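Local coordinates for Lin2118 protein (Listeria innocua, PDB 3OOU) that is of unknown function but probably acts as a sequence-specific DNA-binding transcription factor, this chain being its C-terminal helix-turn-helix part, at residues A[15-18]-A[19-22]; A[58-61]-A[62-65]; A[74-77]-A[78-82]; A[97-100]-A[101-104]. All coordinates share one frame; numbering follows the deposited sequence. Where two conformers were deposited one is given.

Interaction 1: residues A[15-18]-A[19-22]; sequences TEHF and SEGM
His17 and Glu20 meet in a local turn contact at the surface, where helix 6-17 gives way to the loop leading to helix 24-31. The backbone evidence is a type I beta turn from His17 to Glu20, closed by Glu20 N donating to His17 O at 2.9 Å. Over this turn the two side chains run side by side in the same direction. His17 ND1 gives its proton to Glu20 OE1 at 2.7 Å, a short but bent bond of 135°. The carboxylate stands at 86° to the imidazole, and ND1 approaches OE1 from above the carboxylate plane. With chi1 at 52°, Glu20 CG sits between its backbone N and carbonyl carbon, which folds the extended chain back over the turn. Glu20 was modelled in two conformers, so the bond is certain for the conformer described alone. The terminal CE of selenomethionine Met22 comes up to the His17 backbone, 3.0 Å from His17 O, and lies 3.6 Å from His17 CB. A water accepts from Ser19 N at 3.0 Å and weakly reaches Glu16 O. Phe18 turns away to pack on Tyr57 and Tyr61 of helix 50-68, while its carbonyl oxygen accepts from Arg58 NE, so the turn is tied to that long helix. The direction of the ND1 bond implies a proton on that nitrogen, and the neighbouring carboxylate would probably favour a protonated, positively charged imidazole in this conformer.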
loop_
_atom_site.group_PDB
_atom_site.type_symbol
_atom_site.label_atom_id
_atom_site.label_comp_id
_atom_site.label_asym_id
_atom_site.label_seq_id
_atom_site.Cartn_x
_atom_site.Cartn_y
_atom_site.Cartn_z
ATOM N N THR A 15 -1.959 -7.972 -4.296
ATOM C CA THR A 15 -2.723 -8.719 -3.291
ATOM C C THR A 15 -1.883 -9.798 -2.594
ATOM O O THR A 15 -2.056 -10.067 -1.403
ATOM C CB THR A 15 -3.987 -9.356 -3.928
ATOM O OG1 THR A 15 -4.716 -8.352 -4.648
ATOM C CG2 THR A 15 -4.892 -9.971 -2.871
ATOM N N GLU A 16 -0.982 -10.422 -3.352
ATOM C CA GLU A 16 -0.123 -11.491 -2.833
ATOM C C GLU A 16 1.067 -10.981 -2.027
ATOM O O GLU A 16 1.576 -11.686 -1.149
ATOM C CB GLU A 16 0.422 -12.341 -3.984
ATOM C CG GLU A 16 -0.586 -12.700 -5.056
ATOM C CD GLU A 16 -1.098 -14.117 -4.942
ATOM O OE1 GLU A 16 -0.783 -14.799 -3.941
ATOM O OE2 GLU A 16 -1.817 -14.553 -5.869
ATOM N N HIS A 17 1.524 -9.770 -2.338
ATOM C CA HIS A 17 2.821 -9.309 -1.858
ATOM C C HIS A 17 2.816 -7.909 -1.234
ATOM O O HIS A 17 3.880 -7.340 -0.994
ATOM C CB HIS A 17 3.841 -9.362 -3.005
ATOM C CG HIS A 17 4.008 -10.724 -3.608
ATOM N ND1 HIS A 17 4.619 -11.761 -2.940
ATOM C CD2 HIS A 17 3.645 -11.215 -4.815
ATOM C CE1 HIS A 17 4.624 -12.837 -3.711
ATOM N NE2 HIS A 17 4.043 -12.529 -4.856
ATOM N N PHE A 18 1.634 -7.359 -0.953
ATOM C CA PHE A 18 1.531 -5.959 -0.500
ATOM C C PHE A 18 2.396 -5.611 0.719
ATOM O O PHE A 18 2.804 -4.457 0.881
ATOM C CB PHE A 18 0.066 -5.558 -0.253
ATOM C CG PHE A 18 -0.520 -6.135 1.003
ATOM C CD1 PHE A 18 -0.479 -5.414 2.198
ATOM C CD2 PHE A 18 -1.105 -7.401 1.002
ATOM C CE1 PHE A 18 -1.006 -5.947 3.367
ATOM C CE2 PHE A 18 -1.641 -7.939 2.163
ATOM C CZ PHE A 18 -1.593 -7.211 3.352
ATOM N N SER A 19 2.673 -6.594 1.574
ATOM C CA SER A 19 3.447 -6.339 2.792
ATOM C C SER A 19 4.963 -6.324 2.592
ATOM O O SER A 19 5.707 -5.932 3.494
ATOM C CB SER A 19 3.063 -7.317 3.909
ATOM O OG SER A 19 3.749 -8.546 3.772
ATOM N N GLU A 20 5.419 -6.751 1.415
ATOM C CA GLU A 20 6.854 -6.720 1.148
ATOM C C GLU A 20 7.250 -5.448 0.420
ATOM O O GLU A 20 6.394 -4.690 -0.044
ATOM C CB GLU A 20 7.342 -7.978 0.418
ATOM C CG GLU A 20 6.594 -8.337 -0.837
ATOM C CD GLU A 20 7.015 -9.684 -1.382
ATOM O OE1 GLU A 20 6.286 -10.675 -1.165
ATOM O OE2 GLU A 20 8.088 -9.753 -2.013
ATOM N N GLY A 21 8.555 -5.187 0.375
ATOM C CA GLY A 21 9.075 -4.019 -0.315
ATOM C C GLY A 21 8.672 -4.127 -1.773
ATOM O O GLY A 21 8.925 -5.142 -2.431
HETATM N N MSE A 22 8.034 -3.083 -2.276
HETATM C CA MSE A 22 7.508 -3.102 -3.626
HETATM C C MSE A 22 7.544 -1.712 -4.214
HETATM O O MSE A 22 7.190 -0.732 -3.551
HETATM C CB MSE A 22 6.060 -3.610 -3.617
HETATM C CG MSE A 22 5.511 -3.911 -4.998
HETATM SE SE MSE A 22 3.678 -4.489 -4.875
HETATM C CE MSE A 22 3.860 -5.827 -3.543
HETATM O O HOH W 1 2.098 -9.507 1.502
#

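Interaction 2: residues A[58-61]-A[62-65]; sequences RVNY and AKEE
Asn60 and Lys63 supply the polar side-chain link of this helical turn: Lys63 NZ donates to Asn60 OD1 at 3.0 Å. The two chains lie alongside each other and point the same way. The ammonium group stands above the plane of the amide, 37° out of it, so it does not use a lone-pair direction of OD1. Lys63 reaches this place because chi1 of 79° puts CG between its backbone N and carbonyl carbon, after which the chain runs extended, with CG 3.4 Å from Asn60 O. On another side of the helix, Tyr61 and Glu65 are also side by side. Their ring and carboxylate planes are only 12° apart, and Tyr61 OH lies 3.5 Å from Glu65 OE2. Behind these pairs stands the regular backbone. Ala62 N bonds to Arg58 O at 3.0 Å, Lys63 N to Val59 O at 2.9 Å, and Glu65 N to Tyr61 O at 3.0 Å, which fixes the spacing of the side chains. The stretch belongs to helix 50-68, consistent with the long linking helix of AraC-type domains. Val59 touches Phe92, His95 and Thr96 of helix 85-96, Lys63 also touches Phe92, and Tyr61 and Ala62 touch Ser80 in the loop after helix 73-79.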
loop_
_atom_site.group_PDB
_atom_site.type_symbol
_atom_site.label_atom_id
_atom_site.label_comp_id
_atom_site.label_asym_id
_atom_site.label_seq_id
_atom_site.Cartn_x
_atom_site.Cartn_y
_atom_site.Cartn_z
ATOM N N ARG A 58 -2.574 -0.677 1.313
ATOM C CA ARG A 58 -1.864 -0.944 2.556
ATOM C C ARG A 58 -2.542 -0.317 3.763
ATOM O O ARG A 58 -2.635 -0.942 4.823
ATOM C CB ARG A 58 -0.431 -0.439 2.438
ATOM C CG ARG A 58 0.416 -1.304 1.518
ATOM C CD ARG A 58 1.784 -0.695 1.295
ATOM N NE ARG A 58 2.713 -1.711 0.803
ATOM C CZ ARG A 58 3.946 -1.462 0.372
ATOM N NH1 ARG A 58 4.405 -0.213 0.337
ATOM N NH2 ARG A 58 4.724 -2.467 -0.029
ATOM N N VAL A 59 -3.025 0.915 3.602
ATOM C CA VAL A 59 -3.710 1.601 4.697
ATOM C C VAL A 59 -5.015 0.885 5.046
ATOM O O VAL A 59 -5.370 0.784 6.220
ATOM C CB VAL A 59 -3.922 3.108 4.393
ATOM C CG1 VAL A 59 -4.886 3.742 5.389
ATOM C CG2 VAL A 59 -2.585 3.839 4.421
ATOM N N ASN A 60 -5.708 0.356 4.038
ATOM C CA ASN A 60 -6.933 -0.400 4.314
ATOM C C ASN A 60 -6.675 -1.633 5.167
ATOM O O ASN A 60 -7.477 -1.962 6.030
ATOM C CB ASN A 60 -7.691 -0.743 3.034
ATOM C CG ASN A 60 -8.492 0.435 2.510
ATOM O OD1 ASN A 60 -8.776 1.385 3.246
ATOM N ND2 ASN A 60 -8.848 0.387 1.237
ATOM N N TYR A 61 -5.544 -2.295 4.943
ATOM C CA TYR A 61 -5.146 -3.388 5.813
ATOM C C TYR A 61 -4.831 -2.887 7.225
ATOM O O TYR A 61 -5.331 -3.435 8.210
ATOM C CB TYR A 61 -3.933 -4.130 5.245
ATOM C CG TYR A 61 -3.593 -5.348 6.064
ATOM C CD1 TYR A 61 -4.315 -6.522 5.886
ATOM C CD2 TYR A 61 -2.582 -5.327 7.023
ATOM C CE1 TYR A 61 -4.051 -7.645 6.612
ATOM C CE2 TYR A 61 -2.301 -6.480 7.779
ATOM C CZ TYR A 61 -3.054 -7.635 7.550
ATOM O OH TYR A 61 -2.853 -8.810 8.235
ATOM N N ALA A 62 -4.007 -1.841 7.308
ATOM C CA ALA A 62 -3.550 -1.304 8.590
ATOM C C ALA A 62 -4.716 -0.905 9.475
ATOM O O ALA A 62 -4.704 -1.176 10.677
ATOM C CB ALA A 62 -2.621 -0.111 8.370
ATOM N N LYS A 63 -5.721 -0.269 8.881
ATOM C CA LYS A 63 -6.843 0.243 9.659
ATOM C C LYS A 63 -7.683 -0.880 10.271
ATOM O O LYS A 63 -8.232 -0.715 11.358
ATOM C CB LYS A 63 -7.681 1.243 8.854
ATOM C CG LYS A 63 -8.652 0.663 7.854
ATOM C CD LYS A 63 -9.230 1.779 6.999
ATOM C CE LYS A 63 -10.401 1.311 6.160
ATOM N NZ LYS A 63 -10.818 2.392 5.212
ATOM N N GLU A 64 -7.755 -2.025 9.590
ATOM C CA GLU A 64 -8.459 -3.158 10.163
ATOM C C GLU A 64 -7.598 -3.834 11.230
ATOM O O GLU A 64 -8.109 -4.211 12.282
ATOM C CB GLU A 64 -8.901 -4.140 9.080
ATOM C CG GLU A 64 -9.748 -5.288 9.602
ATOM C CD GLU A 64 -11.092 -4.857 10.149
ATOM O OE1 GLU A 64 -11.459 -3.671 10.012
ATOM O OE2 GLU A 64 -11.791 -5.722 10.711
ATOM N N GLU A 65 -6.293 -3.955 10.978
ATOM C CA GLU A 65 -5.391 -4.585 11.934
ATOM C C GLU A 65 -5.351 -3.811 13.263
ATOM O O GLU A 65 -5.243 -4.410 14.338
ATOM C CB GLU A 65 -3.997 -4.740 11.305
ATOM C CG GLU A 65 -2.987 -5.539 12.129
ATOM C CD GLU A 65 -3.215 -7.038 12.128
ATOM O OE1 GLU A 65 -2.574 -7.710 12.957
ATOM O OE2 GLU A 65 -4.003 -7.562 11.307
#

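Interaction 3: residues A[74-77]-A[78-82]; sequences TIIA and GKSGY
Ser80 OG donates to Ile76 O at 2.8 Å, and Tyr82 N donates to Ala77 O at 2.9 Å with an N-H...O angle of 158°; these two bonds finish helix 73-79. The serine hydroxyl comes from above the Ile76 carbonyl plane. Its chi1 of -54° puts OG anti to its own carbonyl carbon and turns it back to the last helical turn, where Ser80 N adds only weak bonds to Ile76 O and Ala77 O. Just beyond, Gly81 leaves the helix with phi at 100°, and Gly81 N bonds to Gly78 O at 3.1 Å. Together with the longer-reaching Tyr82 bond this is a Schellman motif, here closing helix 73-79 within the helix-turn-helix domain. A water extends the closure, donating to Thr74 O at 3.2 Å and to Tyr82 O at 2.9 Å. Ala77 O lies near the plane of the Tyr82 ring, at its edge, and Ala77 CB packs 4.2 Å from Tyr82 CB. Farther out, Ala77 and the Tyr82 ring both touch Phe88 of helix 85-96, while Tyr82 OH is hydrogen-bonded to Asn55 ND2.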
loop_
_atom_site.group_PDB
_atom_site.type_symbol
_atom_site.label_atom_id
_atom_site.label_comp_id
_atom_site.label_asym_id
_atom_site.label_seq_id
_atom_site.Cartn_x
_atom_site.Cartn_y
_atom_site.Cartn_z
ATOM N N THR A 74 3.759 0.515 15.340
ATOM C CA THR A 74 4.920 0.368 14.470
ATOM C C THR A 74 4.989 -1.054 13.913
ATOM O O THR A 74 5.314 -1.248 12.741
ATOM C CB THR A 74 6.216 0.757 15.212
ATOM O OG1 THR A 74 6.192 2.168 15.466
ATOM C CG2 THR A 74 7.452 0.422 14.393
ATOM N N ILE A 75 4.662 -2.050 14.734
ATOM C CA ILE A 75 4.625 -3.441 14.279
ATOM C C ILE A 75 3.540 -3.615 13.207
ATOM O O ILE A 75 3.733 -4.291 12.201
ATOM C CB ILE A 75 4.420 -4.424 15.468
ATOM C CG1 ILE A 75 5.531 -4.242 16.504
ATOM C CG2 ILE A 75 4.404 -5.870 14.987
ATOM C CD1 ILE A 75 5.587 -5.321 17.559
ATOM N N ILE A 76 2.388 -2.988 13.436
ATOM C CA ILE A 76 1.282 -3.074 12.465
ATOM C C ILE A 76 1.631 -2.400 11.133
ATOM O O ILE A 76 1.319 -2.933 10.058
ATOM C CB ILE A 76 -0.047 -2.549 13.043
ATOM C CG1 ILE A 76 -0.556 -3.539 14.094
ATOM C CG2 ILE A 76 -1.084 -2.353 11.921
ATOM C CD1 ILE A 76 -1.680 -3.019 14.971
ATOM N N ALA A 77 2.307 -1.252 11.204
ATOM C CA ALA A 77 2.786 -0.574 10.004
ATOM C C ALA A 77 3.725 -1.488 9.216
ATOM O O ALA A 77 3.636 -1.573 7.989
ATOM C CB ALA A 77 3.483 0.716 10.375
ATOM N N GLY A 78 4.591 -2.198 9.935
ATOM C CA GLY A 78 5.503 -3.152 9.307
ATOM C C GLY A 78 4.753 -4.256 8.584
ATOM O O GLY A 78 5.085 -4.602 7.443
ATOM N N LYS A 79 3.722 -4.791 9.235
ATOM C CA LYS A 79 2.906 -5.855 8.644
ATOM C C LYS A 79 2.122 -5.365 7.434
ATOM O O LYS A 79 1.696 -6.164 6.603
ATOM C CB LYS A 79 1.941 -6.421 9.678
ATOM C CG LYS A 79 2.612 -7.192 10.789
ATOM C CD LYS A 79 1.562 -7.624 11.775
ATOM C CE LYS A 79 2.089 -8.645 12.742
ATOM N NZ LYS A 79 0.954 -9.437 13.282
ATOM N N SER A 80 1.940 -4.049 7.342
ATOM C CA SER A 80 1.164 -3.437 6.268
ATOM C C SER A 80 2.044 -3.013 5.092
ATOM O O SER A 80 1.540 -2.530 4.080
ATOM C CB SER A 80 0.382 -2.234 6.801
ATOM O OG SER A 80 -0.405 -2.614 7.922
ATOM N N GLY A 81 3.355 -3.195 5.230
ATOM C CA GLY A 81 4.295 -2.859 4.168
ATOM C C GLY A 81 5.042 -1.545 4.307
ATOM O O GLY A 81 5.601 -1.050 3.324
ATOM N N TYR A 82 5.063 -0.978 5.515
ATOM C CA TYR A 82 5.786 0.279 5.770
ATOM C C TYR A 82 7.006 0.077 6.643
ATOM O O TYR A 82 6.927 -0.562 7.697
ATOM C CB TYR A 82 4.883 1.308 6.447
ATOM C CG TYR A 82 3.764 1.780 5.565
ATOM C CD1 TYR A 82 3.934 2.871 4.705
ATOM C CD2 TYR A 82 2.548 1.115 5.558
ATOM C CE1 TYR A 82 2.894 3.291 3.870
ATOM C CE2 TYR A 82 1.512 1.522 4.746
ATOM C CZ TYR A 82 1.683 2.601 3.901
ATOM O OH TYR A 82 0.629 2.977 3.103
HETATM O O HOH W 2 7.478 -0.506 10.516
#

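Interaction 4: residues A[97-100]-A[101-104]; sequences GETP and NRYR
Thr99 and Arg102 pass each other at a slant at the start of helix 100-107, with Thr99 OG1 3.0 Å from Arg102 CB. The same oxygen accepts a weak bond from Arg102 N at 3.4 Å, the capping bond of an N-cap residue. Thr99 chi1 of 64° makes this possible: it sets OG1 between the backbone N and the carbonyl carbon, turned over the first helical turn, and leaves CG2 on the side of its own backbone N. Glu98 comes to Arg102 from another direction. Its carboxylate plane is 80° from the guanidinium plane, and OE1 meets the aliphatic part of the arginine, 3.4 Å from CG. The charged atoms are not in contact, since OE1 and Arg102 NE are 4.7 Å apart, so any attraction between them is probably modest. Glu98 CB also lies near the plane of the Tyr103 ring, at its edge, and 4.3 Å from Tyr103 CB. The backbone carries the turn onward: Tyr103 N bonds to Thr99 O at 2.8 Å, and Arg104 N bonds to Pro100 O at 3.0 Å. Pro100 touches Phe88, Tyr89 and Phe92 of helix 85-96, and the Arg104 guanidinium group is held by backbone oxygens of Leu66, Thr69 and Asp71. A threonine N-cap followed by proline in the first helical turn is a classic helix start, here opening the C-terminal helix, which packs on helices 73-79 and 85-96 of the helix-turn-helix domain.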
loop_
_atom_site.group_PDB
_atom_site.type_symbol
_atom_site.label_atom_id
_atom_site.label_comp_id
_atom_site.label_asym_id
_atom_site.label_seq_id
_atom_site.Cartn_x
_atom_site.Cartn_y
_atom_site.Cartn_z
ATOM N N GLY A 97 -8.354 9.964 6.656
ATOM C CA GLY A 97 -8.749 11.263 7.203
ATOM C C GLY A 97 -8.379 11.452 8.667
ATOM O O GLY A 97 -8.610 12.526 9.236
ATOM N N GLU A 98 -7.800 10.414 9.275
ATOM C CA GLU A 98 -7.451 10.415 10.699
ATOM C C GLU A 98 -6.036 9.883 10.920
ATOM O O GLU A 98 -5.540 9.087 10.125
ATOM C CB GLU A 98 -8.442 9.548 11.490
ATOM C CG GLU A 98 -9.921 9.956 11.383
ATOM C CD GLU A 98 -10.300 11.143 12.261
ATOM O OE1 GLU A 98 -9.428 11.689 12.976
ATOM O OE2 GLU A 98 -11.489 11.531 12.236
ATOM N N THR A 99 -5.391 10.308 12.006
ATOM C CA THR A 99 -4.125 9.691 12.417
ATOM C C THR A 99 -4.384 8.250 12.880
ATOM O O THR A 99 -5.504 7.927 13.309
ATOM C CB THR A 99 -3.446 10.463 13.561
ATOM O OG1 THR A 99 -4.283 10.412 14.719
ATOM C CG2 THR A 99 -3.189 11.919 13.167
ATOM N N PRO A 100 -3.360 7.378 12.796
ATOM C CA PRO A 100 -3.561 5.982 13.199
ATOM C C PRO A 100 -4.109 5.806 14.613
ATOM O O PRO A 100 -5.080 5.075 14.803
ATOM C CB PRO A 100 -2.163 5.371 13.090
ATOM C CG PRO A 100 -1.434 6.227 12.126
ATOM C CD PRO A 100 -2.025 7.602 12.204
ATOM N N ASN A 101 -3.516 6.463 15.604
ATOM C CA ASN A 101 -3.977 6.220 16.966
ATOM C C ASN A 101 -5.328 6.885 17.271
ATOM O O ASN A 101 -6.079 6.391 18.109
ATOM C CB ASN A 101 -2.890 6.528 18.006
ATOM C CG ASN A 101 -2.755 5.426 19.062
ATOM O OD1 ASN A 101 -2.916 4.230 18.767
ATOM N ND2 ASN A 101 -2.449 5.825 20.295
ATOM N N ARG A 102 -5.650 7.967 16.563
ATOM C CA ARG A 102 -6.983 8.578 16.624
ATOM C C ARG A 102 -8.044 7.654 16.015
ATOM O O ARG A 102 -9.132 7.491 16.569
ATOM C CB ARG A 102 -6.988 9.931 15.904
ATOM C CG ARG A 102 -8.267 10.748 16.061
ATOM C CD ARG A 102 -8.212 11.655 17.288
ATOM N NE ARG A 102 -9.532 12.182 17.632
ATOM C CZ ARG A 102 -10.388 11.593 18.465
ATOM N NH1 ARG A 102 -10.074 10.446 19.056
ATOM N NH2 ARG A 102 -11.563 12.154 18.711
ATOM N N TYR A 103 -7.717 7.050 14.874
ATOM C CA TYR A 103 -8.597 6.072 14.230
ATOM C C TYR A 103 -8.883 4.907 15.174
ATOM O O TYR A 103 -10.031 4.480 15.320
ATOM C CB TYR A 103 -7.949 5.551 12.942
ATOM C CG TYR A 103 -8.867 4.720 12.075
ATOM C CD1 TYR A 103 -9.647 5.321 11.092
ATOM C CD2 TYR A 103 -8.946 3.333 12.230
ATOM C CE1 TYR A 103 -10.492 4.573 10.287
ATOM C CE2 TYR A 103 -9.800 2.574 11.440
ATOM C CZ TYR A 103 -10.565 3.201 10.465
ATOM O OH TYR A 103 -11.402 2.464 9.666
ATOM N N ARG A 104 -7.825 4.393 15.797
ATOM C CA ARG A 104 -7.931 3.323 16.775
ATOM C C ARG A 104 -8.827 3.740 17.940
ATOM O O ARG A 104 -9.646 2.947 18.403
ATOM C CB ARG A 104 -6.545 2.923 17.277
ATOM C CG ARG A 104 -6.493 1.561 17.934
ATOM C CD ARG A 104 -5.074 1.177 18.270
ATOM N NE ARG A 104 -4.816 -0.220 17.939
ATOM C CZ ARG A 104 -3.649 -0.836 18.074
ATOM N NH1 ARG A 104 -2.587 -0.189 18.546
ATOM N NH2 ARG A 104 -3.544 -2.112 17.740
#

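How the interactions relate
From the N terminus the four contacts come in series, none nested or crossing; each joins adjoining segments, so none closes a long loop. Interaction 1 turns the chain out of helix 6-17, interaction 2 lies inside helix 50-68, interaction 3 ends helix 73-79 and interaction 4 begins helix 100-107. Interactions 2 and 3 have centres about 9 Å apart and pack tightly, with Arg58 CG 3.1 Å from Ser80 O. Interaction 1 touches interaction 2 through Phe18 O and Arg58 NE, and interaction 3 through Ser19 CB and Lys79 O. Interaction 4 meets interaction 2 through Lys63 and Tyr103, and interaction 3 through Ile76 and Arg104, but its centre is about 23 Å from that of interaction 1.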